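PDB 5DXF: trehalose-6-phosphate phosphatase from Candida albicans, which has an N-terminal domain, the part crystallised here, that belongs to glycosyltransferase family 20 and the GT-B clan, whose members pair two Rossmann-like halves. Local coordinates for residues 340-345 / 377-382; 431-436 / 474-479; 230-233 / 237-240. All coordinates share one frame; numbering follows the deposited sequence.

Contact 1 (340-345 / 377-382); sequences LDKVRG and YSHSAN
Lys342 brings the polar element of this contact, reaching obliquely to the imidazole of His379. Its NZ lies at the ring edge, near the ring plane, 3.5 Å from His379 CD2, and the same NZ is 3.6 Å from His379 O. The lysine tail is bent at its last torsion (chi4 106°), which brings NZ beside both the ring edge and the carbonyl oxygen. NZ and His379 NE2 are 4.6 Å apart, and the nearby ammonium might slightly disfavour a protonated imidazole.

Van der Waals contact makes up the remainder. Ser380 directs its CB at the backbone of 340-345 and meets Leu340 O at 3.5 Å. Asp341 OD1 touches Ser380 CB from the neighbouring residue at 4.1 Å. The same carboxylate oxygen accepts a weak hydrogen bond from Lys342 N.

The two segments follow the neighbouring parallel strands 332-339 and 367-374, at their C-terminal ends, and each leads into a helix, as in a Rossmann-like half of a GT-B protein; Leu340 still pairs by backbone with Ser374. Leu340 and Lys342 rest on the start of helix 381-398, whereas Asp341 touches Trp157 and Tyr377 touches Arg149 and Glu153, all on helix 147-160.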
loop_
_atom_site.group_PDB
_atom_site.type_symbol
_atom_site.label_atom_id
_atom_site.label_comp_id
_atom_site.label_asym_id
_atom_site.label_seq_id
_atom_site.Cartn_x
_atom_site.Cartn_y
_atom_site.Cartn_z
ATOM N N LEU A 340 -8.671 -8.845 -1.145
ATOM C CA LEU A 340 -9.507 -9.659 -0.293
ATOM C C LEU A 340 -8.592 -10.269 0.740
ATOM O O LEU A 340 -7.845 -11.183 0.457
ATOM C CB LEU A 340 -10.181 -10.751 -1.100
ATOM C CG LEU A 340 -11.600 -10.470 -1.568
ATOM C CD1 LEU A 340 -12.264 -11.726 -2.107
ATOM C CD2 LEU A 340 -12.401 -9.877 -0.433
ATOM N N ASP A 341 -8.680 -9.739 1.949
ATOM C CA ASP A 341 -7.730 -10.010 3.002
ATOM C C ASP A 341 -8.352 -9.797 4.357
ATOM O O ASP A 341 -9.414 -9.222 4.464
ATOM C CB ASP A 341 -6.543 -9.086 2.866
ATOM C CG ASP A 341 -5.276 -9.829 2.675
ATOM O OD1 ASP A 341 -5.208 -10.980 3.137
ATOM O OD2 ASP A 341 -4.347 -9.277 2.062
ATOM N N LYS A 342 -7.696 -10.301 5.387
ATOM C CA LYS A 342 -8.105 -10.040 6.752
ATOM C C LYS A 342 -7.994 -8.573 7.156
ATOM O O LYS A 342 -8.835 -8.058 7.865
ATOM C CB LYS A 342 -7.318 -10.914 7.718
ATOM C CG LYS A 342 -7.456 -12.396 7.456
ATOM C CD LYS A 342 -7.158 -13.202 8.702
ATOM C CE LYS A 342 -7.267 -14.688 8.432
ATOM N NZ LYS A 342 -5.933 -15.333 8.368
ATOM N N VAL A 343 -6.937 -7.918 6.708
ATOM C CA VAL A 343 -6.577 -6.571 7.136
ATOM C C VAL A 343 -7.335 -5.462 6.412
ATOM O O VAL A 343 -7.576 -4.401 6.985
ATOM C CB VAL A 343 -5.069 -6.321 6.957
ATOM C CG1 VAL A 343 -4.290 -7.052 8.029
ATOM C CG2 VAL A 343 -4.611 -6.748 5.568
ATOM N N ARG A 344 -7.714 -5.701 5.161
ATOM C CA ARG A 344 -8.362 -4.666 4.360
ATOM C C ARG A 344 -9.828 -4.475 4.748
ATOM O O ARG A 344 -10.476 -3.525 4.309
ATOM C CB ARG A 344 -8.239 -4.994 2.873
ATOM C CG ARG A 344 -6.812 -4.904 2.357
ATOM C CD ARG A 344 -6.220 -3.529 2.638
ATOM N NE ARG A 344 -4.872 -3.385 2.095
ATOM C CZ ARG A 344 -4.217 -2.231 2.017
ATOM N NH1 ARG A 344 -4.786 -1.112 2.444
ATOM N NH2 ARG A 344 -2.993 -2.195 1.508
ATOM N N GLY A 345 -10.340 -5.386 5.569
ATOM C CA GLY A 345 -11.627 -5.211 6.219
ATOM C C GLY A 345 -12.861 -5.165 5.337
ATOM O O GLY A 345 -13.766 -4.366 5.578
ATOM N N TYR A 377 -3.017 -14.054 -1.143
ATOM C CA TYR A 377 -1.960 -15.042 -1.342
ATOM C C TYR A 377 -2.388 -16.432 -0.874
ATOM O O TYR A 377 -2.266 -17.398 -1.632
ATOM C CB TYR A 377 -0.677 -14.583 -0.642
ATOM C CG TYR A 377 -0.003 -13.432 -1.365
ATOM C CD1 TYR A 377 -0.538 -12.148 -1.324
ATOM C CD2 TYR A 377 1.157 -13.631 -2.101
ATOM C CE1 TYR A 377 0.067 -11.096 -1.991
ATOM C CE2 TYR A 377 1.771 -12.584 -2.770
ATOM C CZ TYR A 377 1.222 -11.319 -2.711
ATOM O OH TYR A 377 1.829 -10.276 -3.374
ATOM N N SER A 378 -2.873 -16.513 0.367
ATOM C CA SER A 378 -3.608 -17.677 0.880
ATOM C C SER A 378 -4.029 -17.452 2.332
ATOM O O SER A 378 -3.604 -16.481 2.964
ATOM C CB SER A 378 -2.787 -18.966 0.776
ATOM O OG SER A 378 -3.613 -20.109 0.943
ATOM N N HIS A 379 -4.858 -18.364 2.845
ATOM C CA HIS A 379 -5.556 -18.222 4.130
ATOM C C HIS A 379 -6.445 -16.982 4.091
ATOM O O HIS A 379 -6.933 -16.504 5.116
ATOM C CB HIS A 379 -4.582 -18.167 5.314
ATOM C CG HIS A 379 -5.003 -19.022 6.472
ATOM N ND1 HIS A 379 -5.229 -20.377 6.350
ATOM C CD2 HIS A 379 -5.252 -18.716 7.768
ATOM C CE1 HIS A 379 -5.593 -20.869 7.519
ATOM N NE2 HIS A 379 -5.616 -19.882 8.399
ATOM N N SER A 380 -6.636 -16.472 2.880
ATOM C CA SER A 380 -7.642 -15.473 2.583
ATOM C C SER A 380 -8.755 -16.183 1.828
ATOM O O SER A 380 -9.758 -15.579 1.447
ATOM C CB SER A 380 -7.052 -14.328 1.762
ATOM O OG SER A 380 -6.087 -14.818 0.846
ATOM N N ALA A 381 -8.548 -17.480 1.613
ATOM C CA ALA A 381 -9.544 -18.349 1.007
ATOM C C ALA A 381 -10.816 -18.348 1.846
ATOM O O ALA A 381 -11.923 -18.248 1.315
ATOM C CB ALA A 381 -8.994 -19.764 0.857
ATOM N N ASN A 382 -10.652 -18.451 3.161
ATOM C CA ASN A 382 -11.788 -18.363 4.066
ATOM C C ASN A 382 -12.297 -16.931 4.166
ATOM O O ASN A 382 -13.466 -16.707 4.459
ATOM C CB ASN A 382 -11.426 -18.885 5.456
ATOM C CG ASN A 382 -11.057 -20.354 5.445
ATOM O OD1 ASN A 382 -11.413 -21.091 4.524
ATOM N ND2 ASN A 382 -10.341 -20.788 6.474
#

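Contact 2 (431-436 / 474-479); sequences TSVRDG and NPWDSV
The benzene half of the Trp476 indole meets the two methyls of Val433, and the two side chains cross at about a right angle. Val433 CG2 approaches the ring obliquely, 3.5 Å from Trp476 CZ2 and 3.9 Å from CH2 of that ring; Val433 CG1 joins in at 3.7 Å from Trp476 CZ2. With CG1 anti to the backbone N (chi1 160°) and CG2 anti to the carbonyl carbon, the valine presents both branches to one ring atom. At the ring edge, in its plane, lies the amide oxygen Asn474 OD1, on the pyrrole side. The Phe460 ring also meets the indole, steeply inclined to it.

Pro475 supplies the other half of the contact. Its CB points at 431-436 and packs 3.5 Å from Thr431 O and 4.0 Å from Thr431 CB. The Thr431 hydroxyl is probably hydrogen-bonded to Gly345 O. A type I turn from Asn474 to Asp477 sets Pro475 and Trp476 side by side, closed by a weak hydrogen bond from Asp477 N to Asn474 O. Asp477 sits at the N-cap of the following helix, its side chain making a weak hydrogen bond to Gly480 N.

The two segments follow the outer strands, 428-430 and 471-473, of a three-stranded parallel sheet, strand-end loops as in a Rossmann-like half of a GT-B protein, with Phe460, from the loop after the middle strand 455-458, packing on Asn474, Pro475 and Trp476. Helix 346-359 covers one flank: Thr431 touches Lys349, Val433 and Trp476 share Gln348, and Ser478 reaches Glu351.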
loop_
_atom_site.group_PDB
_atom_site.type_symbol
_atom_site.label_atom_id
_atom_site.label_comp_id
_atom_site.label_asym_id
_atom_site.label_seq_id
_atom_site.Cartn_x
_atom_site.Cartn_y
_atom_site.Cartn_z
ATOM N N THR A 431 -12.614 0.429 5.476
ATOM C CA THR A 431 -12.822 -0.277 6.742
ATOM C C THR A 431 -11.605 -1.111 7.135
ATOM O O THR A 431 -11.720 -2.084 7.881
ATOM C CB THR A 431 -14.051 -1.200 6.663
ATOM O OG1 THR A 431 -13.940 -2.036 5.502
ATOM C CG2 THR A 431 -15.322 -0.382 6.555
ATOM N N SER A 432 -10.443 -0.719 6.625
ATOM C CA SER A 432 -9.203 -1.457 6.843
ATOM C C SER A 432 -8.919 -1.729 8.317
ATOM O O SER A 432 -8.968 -0.820 9.144
ATOM C CB SER A 432 -8.034 -0.695 6.227
ATOM O OG SER A 432 -8.147 -0.657 4.815
ATOM N N VAL A 433 -8.632 -2.989 8.638
ATOM C CA VAL A 433 -8.325 -3.392 10.006
ATOM C C VAL A 433 -6.932 -2.926 10.408
ATOM O O VAL A 433 -6.718 -2.461 11.533
ATOM C CB VAL A 433 -8.438 -4.929 10.172
ATOM C CG1 VAL A 433 -7.673 -5.417 11.397
ATOM C CG2 VAL A 433 -9.901 -5.335 10.254
ATOM N N ARG A 434 -5.993 -3.032 9.472
ATOM C CA ARG A 434 -4.612 -2.638 9.717
ATOM C C ARG A 434 -3.822 -2.525 8.417
ATOM O O ARG A 434 -3.643 -3.515 7.704
ATOM C CB ARG A 434 -3.934 -3.638 10.659
ATOM C CG ARG A 434 -2.493 -3.302 11.004
ATOM C CD ARG A 434 -2.068 -4.002 12.286
ATOM N NE ARG A 434 -0.625 -3.945 12.511
ATOM C CZ ARG A 434 -0.010 -2.986 13.195
ATOM N NH1 ARG A 434 -0.706 -1.989 13.722
ATOM N NH2 ARG A 434 1.306 -3.023 13.351
ATOM N N ASP A 435 -3.349 -1.319 8.110
ATOM C CA ASP A 435 -2.498 -1.116 6.940
ATOM C C ASP A 435 -1.527 0.046 7.125
ATOM O O ASP A 435 -1.675 0.853 8.044
ATOM C CB ASP A 435 -3.348 -0.888 5.682
ATOM C CG ASP A 435 -4.309 0.288 5.811
ATOM O OD1 ASP A 435 -4.079 1.194 6.640
ATOM O OD2 ASP A 435 -5.306 0.310 5.061
ATOM N N GLY A 436 -0.536 0.124 6.243
ATOM C CA GLY A 436 0.386 1.242 6.241
ATOM C C GLY A 436 -0.298 2.483 5.708
ATOM O O GLY A 436 -0.287 3.535 6.349
ATOM N N ASN A 474 -15.345 3.067 13.611
ATOM C CA ASN A 474 -14.756 1.830 14.063
ATOM C C ASN A 474 -15.359 0.710 13.224
ATOM O O ASN A 474 -16.526 0.396 13.343
ATOM C CB ASN A 474 -15.055 1.621 15.543
ATOM C CG ASN A 474 -14.486 0.329 16.084
ATOM O OD1 ASN A 474 -13.465 -0.159 15.626
ATOM N ND2 ASN A 474 -15.147 -0.221 17.072
ATOM N N PRO A 475 -14.545 0.101 12.382
ATOM C CA PRO A 475 -15.028 -0.911 11.434
ATOM C C PRO A 475 -15.597 -2.142 12.134
ATOM O O PRO A 475 -16.490 -2.794 11.595
ATOM C CB PRO A 475 -13.774 -1.269 10.628
ATOM C CG PRO A 475 -12.634 -0.880 11.502
ATOM C CD PRO A 475 -13.098 0.334 12.244
ATOM N N TRP A 476 -15.088 -2.444 13.324
ATOM C CA TRP A 476 -15.592 -3.563 14.109
ATOM C C TRP A 476 -17.004 -3.277 14.610
ATOM O O TRP A 476 -17.805 -4.191 14.796
ATOM C CB TRP A 476 -14.661 -3.858 15.284
ATOM C CG TRP A 476 -13.259 -4.162 14.865
ATOM C CD1 TRP A 476 -12.190 -3.314 14.899
ATOM C CD2 TRP A 476 -12.772 -5.402 14.340
ATOM N NE1 TRP A 476 -11.067 -3.950 14.431
ATOM C CE2 TRP A 476 -11.397 -5.234 14.081
ATOM C CE3 TRP A 476 -13.363 -6.638 14.064
ATOM C CZ2 TRP A 476 -10.604 -6.254 13.562
ATOM C CZ3 TRP A 476 -12.575 -7.650 13.548
ATOM C CH2 TRP A 476 -11.211 -7.452 13.301
ATOM N N ASP A 477 -17.298 -2.000 14.829
ATOM C CA ASP A 477 -18.628 -1.585 15.251
ATOM C C ASP A 477 -19.540 -1.424 14.036
ATOM O O ASP A 477 -19.617 -0.350 13.442
ATOM C CB ASP A 477 -18.554 -0.280 16.048
ATOM C CG ASP A 477 -19.856 0.052 16.745
ATOM O OD1 ASP A 477 -19.968 1.164 17.301
ATOM O OD2 ASP A 477 -20.770 -0.799 16.735
ATOM N N SER A 478 -20.181 -2.510 13.653
ATOM C CA SER A 478 -21.020 -2.533 12.470
ATOM C C SER A 478 -22.224 -1.627 12.574
ATOM O O SER A 478 -22.593 -0.965 11.616
ATOM C CB SER A 478 -21.446 -3.958 12.168
ATOM O OG SER A 478 -20.303 -4.774 12.021
ATOM N N VAL A 479 -22.838 -1.609 13.743
ATOM C CA VAL A 479 -23.991 -0.772 13.967
ATOM C C VAL A 479 -23.598 0.692 13.824
ATOM O O VAL A 479 -24.346 1.488 13.285
ATOM C CB VAL A 479 -24.626 -1.080 15.326
ATOM C CG1 VAL A 479 -23.555 -1.312 16.369
ATOM C CG2 VAL A 479 -25.596 0.006 15.741
#

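Contact 3 (230-233 / 237-240); sequences VPFP and YFRC
Pro233 and Phe238 come within 5.9 Å of each other at their CA atoms, where the extended backbone of 230-233 bends into the short helix 235-238 and brings the next turn of chain alongside the proline.

Pro233 touches both helical residues. Its CB packs on Tyr237 CB at 3.8 Å, while its CG lies at the edge of the Phe238 ring, near the ring plane, 4.0 Å from both Phe238 CB and Phe238 CD1. Pro233 CD also touches one face of the Phe232 ring, 3.5 Å above its plane and offset toward the rim.

Phe232 and Phe238 form a slipped aromatic pair. Their planes are inclined by 29°, but the centroids are 5.4 Å apart, and the rings hardly overlap. Contact is made at the margins, Phe232 CZ lying 3.8 Å from Phe238 CE1. Both phenylalanines hold CG anti to the backbone N (chi1 -153° and -170°), which swings the two rings out to the same region beside the proline.

Tyr237 behaves differently: its CB faces Pro233, yet its ring leads away and stacks on Tyr162. Further aromatic neighbours enclose Phe232, with Phe268 edge-to-face and Phe160 inclined to it, and helices 262-274 and 244-251 close over the phenylalanine pair. Phe232 O makes weak hydrogen bonds with Arg434 NH2 and His267 ND1.

The loop leaves the C-terminal end of strand 223-227 and starts the beta-alpha-beta connection to the adjacent parallel strand 256-259, as in a Rossmann-like half of a GT-B protein. In that fold such strand ends line the cleft between the two halves, consistent with Arg434 meeting this loop.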
loop_
_atom_site.group_PDB
_atom_site.type_symbol
_atom_site.label_atom_id
_atom_site.label_comp_id
_atom_site.label_asym_id
_atom_site.label_seq_id
_atom_site.Cartn_x
_atom_site.Cartn_y
_atom_site.Cartn_z
ATOM N N VAL A 230 4.486 -1.279 4.933
ATOM C CA VAL A 230 3.572 -2.024 5.788
ATOM C C VAL A 230 3.696 -1.573 7.245
ATOM O O VAL A 230 4.682 -0.926 7.603
ATOM C CB VAL A 230 3.843 -3.546 5.685
ATOM C CG1 VAL A 230 3.367 -4.064 4.342
ATOM C CG2 VAL A 230 5.324 -3.850 5.884
ATOM N N PRO A 231 2.772 -1.980 8.091
ATOM C CA PRO A 231 2.826 -1.639 9.510
ATOM C C PRO A 231 3.959 -2.340 10.239
ATOM O O PRO A 231 4.444 -3.352 9.779
ATOM C CB PRO A 231 1.500 -2.161 10.033
ATOM C CG PRO A 231 0.601 -2.115 8.866
ATOM C CD PRO A 231 1.442 -2.440 7.683
ATOM N N PHE A 232 4.398 -1.780 11.355
ATOM C CA PHE A 232 5.349 -2.469 12.210
ATOM C C PHE A 232 4.681 -2.909 13.494
ATOM O O PHE A 232 3.973 -2.144 14.131
ATOM C CB PHE A 232 6.585 -1.635 12.512
ATOM C CG PHE A 232 7.799 -2.459 12.796
ATOM C CD1 PHE A 232 8.611 -2.880 11.776
ATOM C CD2 PHE A 232 8.110 -2.833 14.085
ATOM C CE1 PHE A 232 9.717 -3.650 12.028
ATOM C CE2 PHE A 232 9.215 -3.602 14.352
ATOM C CZ PHE A 232 10.019 -4.015 13.319
ATOM N N PRO A 233 4.922 -4.246 13.842
ATOM C CA PRO A 233 4.176 -4.682 15.030
ATOM C C PRO A 233 4.808 -4.332 16.367
ATOM O O PRO A 233 6.007 -4.133 16.434
ATOM C CB PRO A 233 4.122 -6.187 14.868
ATOM C CG PRO A 233 5.464 -6.522 14.372
ATOM C CD PRO A 233 5.794 -5.446 13.397
ATOM N N TYR A 237 4.141 -8.864 19.528
ATOM C CA TYR A 237 3.965 -9.655 18.319
ATOM C C TYR A 237 5.295 -9.971 17.651
ATOM O O TYR A 237 5.480 -11.059 17.112
ATOM C CB TYR A 237 3.041 -8.928 17.340
ATOM C CG TYR A 237 1.617 -9.422 17.391
ATOM C CD1 TYR A 237 1.230 -10.536 16.662
ATOM C CD2 TYR A 237 0.665 -8.784 18.173
ATOM C CE1 TYR A 237 -0.066 -11.001 16.704
ATOM C CE2 TYR A 237 -0.638 -9.242 18.222
ATOM C CZ TYR A 237 -0.996 -10.351 17.485
ATOM O OH TYR A 237 -2.290 -10.809 17.532
ATOM N N PHE A 238 6.223 -9.020 17.701
ATOM C CA PHE A 238 7.496 -9.176 17.012
ATOM C C PHE A 238 8.390 -10.237 17.652
ATOM O O PHE A 238 9.198 -10.868 16.966
ATOM C CB PHE A 238 8.241 -7.837 16.954
ATOM C CG PHE A 238 9.441 -7.856 16.053
ATOM C CD1 PHE A 238 9.290 -7.739 14.681
ATOM C CD2 PHE A 238 10.717 -8.004 16.576
ATOM C CE1 PHE A 238 10.388 -7.765 13.845
ATOM C CE2 PHE A 238 11.820 -8.031 15.743
ATOM C CZ PHE A 238 11.654 -7.911 14.376
ATOM N N ARG A 239 8.225 -10.450 18.946
ATOM C CA ARG A 239 9.021 -11.408 19.696
ATOM C C ARG A 239 8.804 -12.831 19.205
ATOM O O ARG A 239 9.647 -13.691 19.376
ATOM C CB ARG A 239 8.715 -11.303 21.187
ATOM C CG ARG A 239 9.320 -10.081 21.850
ATOM C CD ARG A 239 9.903 -10.384 23.213
ATOM N NE ARG A 239 8.885 -10.820 24.155
ATOM C CZ ARG A 239 7.976 -10.029 24.699
ATOM N NH1 ARG A 239 7.955 -8.741 24.404
ATOM N NH2 ARG A 239 7.091 -10.530 25.539
ATOM N N CYS A 240 7.654 -13.073 18.604
ATOM C CA CYS A 240 7.283 -14.389 18.134
ATOM C C CYS A 240 8.250 -14.907 17.102
ATOM O O CYS A 240 8.475 -16.094 17.004
ATOM C CB CYS A 240 5.884 -14.357 17.554
ATOM S SG CYS A 240 4.652 -13.780 18.721
#

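Overall arrangement
Along the chain contact 3 comes first, contact 1 second and contact 2 last, each closing before the next opens. Contact 3 follows a strand of the large mixed sheet, whereas contacts 1 and 2 lie at strand ends of the two small parallel sheets. The centres of contacts 1 and 2 are about 14 Å apart, those of contacts 1 and 3 about 18 Å, and those of contacts 2 and 3 about 19 Å. Contacts 1 and 2 touch, probably through a backbone hydrogen bond between Val343 and Val433; contact 2 reaches contact 3 through Arg434 and Asp435 at Pro231, while contacts 1 and 3 stay apart. Among these contacts the 431-436 loop is the link, probably helping to join the two GT-B halves.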